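Flavodoxin (Aquifex aeolicus, PDB 2ARK) binds FMN and probably serves as a low-potential electron donor to a number of redox enzymes. Local coordinates at residues A[92-97]-A[155-160]. Residues are numbered along the deposited sequence; the frame is centred on the assembly and turned at random.
Sequences CAFSSS and RRLGRR
L157 reaches from helix 155-160 into the notch between C92 and F94 on strand 92-97 and supplies nearly all of the helix side of the contact. Along the helix, R155 and R156 come first and do not touch the strand: R155 pairs with E27 and E152, R156 with E152 and D127, as suits long charged chains flanking a buried apolar position. L157 holds CG anti to its backbone N (chi1 -169°); this, with chi2 of 72°, sets both methyls against the strand. SG of C92 sits against the fork of the leucine, 3.6 Å from L157 CG and equally far from CD1 and CD2 of L157. L157 CD2 also lies 3.5 Å from A93 O and 3.8 Å from F94 CD1, the phenylalanine side chain crossing that of L157 at about a right angle. The small cysteine side chain, with its weakly polar sulfur, and the branched leucine fit closely here without any hydrogen bond. G158 adds no side chain beside this packing, and R160 turns off to salt bridges with E163 and D127. Segment 155-160 runs almost antiparallel to 92-97 (169°), their axes coming to within 9.8 Å, as expected of the doubly wound flavodoxin sandwich: helices 148-168 and 17-30 cover this face of the parallel sheet, while A93 points to helix 104-117 on the other.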
# COMPACT_ATOMS: atom_id res chain seq x y z
N CYS A 92 -9.17 2.36 13.40
CA CYS A 92 -8.63 3.36 12.47
C CYS A 92 -7.21 3.75 12.93
O CYS A 92 -6.73 3.19 13.92
CB CYS A 92 -9.54 4.58 12.44
SG CYS A 92 -9.80 5.32 14.09
N ALA A 93 -6.59 4.71 12.23
CA ALA A 93 -5.16 5.00 12.32
C ALA A 93 -4.96 6.50 12.38
O ALA A 93 -5.81 7.24 11.89
CB ALA A 93 -4.41 4.41 11.06
N PHE A 94 -3.85 6.95 12.95
CA PHE A 94 -3.45 8.37 12.79
C PHE A 94 -1.94 8.54 12.89
O PHE A 94 -1.25 7.67 13.44
CB PHE A 94 -4.20 9.30 13.75
CG PHE A 94 -4.03 8.96 15.22
CD1 PHE A 94 -4.85 7.98 15.83
CD2 PHE A 94 -3.12 9.68 16.03
CE1 PHE A 94 -4.71 7.68 17.19
CE2 PHE A 94 -2.99 9.40 17.41
CZ PHE A 94 -3.78 8.39 17.98
N SER A 95 -1.41 9.63 12.34
CA SER A 95 0.04 9.73 12.23
C SER A 95 0.50 11.16 11.97
O SER A 95 -0.19 11.94 11.27
CB SER A 95 0.55 8.82 11.09
OG SER A 95 1.98 8.76 11.04
N SER A 96 1.66 11.48 12.53
CA SER A 96 2.28 12.78 12.40
C SER A 96 3.59 12.48 11.70
O SER A 96 4.26 11.51 12.06
CB SER A 96 2.55 13.36 13.79
OG SER A 96 3.22 14.61 13.73
N SER A 97 3.93 13.30 10.70
CA SER A 97 5.21 13.18 9.98
C SER A 97 5.99 14.47 10.07
O SER A 97 5.51 15.42 10.63
CB SER A 97 4.98 12.81 8.50
OG SER A 97 4.08 13.73 7.90
N ARG A 155 -10.00 15.23 16.28
CA ARG A 155 -11.28 15.06 16.91
C ARG A 155 -12.25 14.25 16.05
O ARG A 155 -12.91 13.33 16.57
CB ARG A 155 -11.86 16.43 17.21
CG ARG A 155 -11.13 17.22 18.27
CD ARG A 155 -12.04 18.39 18.76
NE ARG A 155 -11.25 19.38 19.48
CZ ARG A 155 -10.77 20.51 18.95
NH1 ARG A 155 -11.04 20.83 17.68
NH2 ARG A 155 -10.04 21.35 19.69
N ARG A 156 -12.34 14.56 14.76
CA ARG A 156 -13.30 13.87 13.89
C ARG A 156 -13.09 12.35 13.82
O ARG A 156 -14.07 11.57 13.80
CB ARG A 156 -13.33 14.46 12.48
CG ARG A 156 -14.49 13.92 11.64
CD ARG A 156 -15.85 14.32 12.28
NE ARG A 156 -15.79 15.72 12.69
CZ ARG A 156 -16.11 16.74 11.91
NH1 ARG A 156 -15.98 17.97 12.38
NH2 ARG A 156 -16.57 16.55 10.69
N LEU A 157 -11.82 11.93 13.76
CA LEU A 157 -11.48 10.52 13.80
C LEU A 157 -12.11 9.79 14.98
O LEU A 157 -12.76 8.77 14.80
CB LEU A 157 -9.97 10.32 13.80
CG LEU A 157 -9.59 8.84 13.57
CD1 LEU A 157 -9.85 8.34 12.08
CD2 LEU A 157 -8.19 8.59 14.02
N GLY A 158 -11.90 10.31 16.20
CA GLY A 158 -12.43 9.70 17.41
C GLY A 158 -13.94 9.71 17.44
O GLY A 158 -14.56 8.75 17.91
N ARG A 159 -14.52 10.82 16.97
CA ARG A 159 -15.96 11.02 16.77
C ARG A 159 -16.57 9.92 15.89
O ARG A 159 -17.56 9.30 16.27
CB ARG A 159 -16.20 12.35 16.05
CG ARG A 159 -17.42 13.15 16.43
CD ARG A 159 -18.71 12.39 16.69
NE ARG A 159 -19.24 12.84 17.97
CZ ARG A 159 -20.34 13.55 18.18
NH1 ARG A 159 -21.19 13.88 17.23
NH2 ARG A 159 -20.61 13.89 19.42
N ARG A 160 -15.99 9.73 14.70
CA ARG A 160 -16.48 8.73 13.78
C ARG A 160 -16.26 7.31 14.32
O ARG A 160 -17.11 6.44 14.15
CB ARG A 160 -15.88 8.92 12.38
CG ARG A 160 -16.57 8.13 11.24
CD ARG A 160 -18.08 8.41 11.04
NE ARG A 160 -18.46 9.81 11.26
CZ ARG A 160 -18.21 10.83 10.42
NH1 ARG A 160 -17.57 10.62 9.27
NH2 ARG A 160 -18.60 12.06 10.74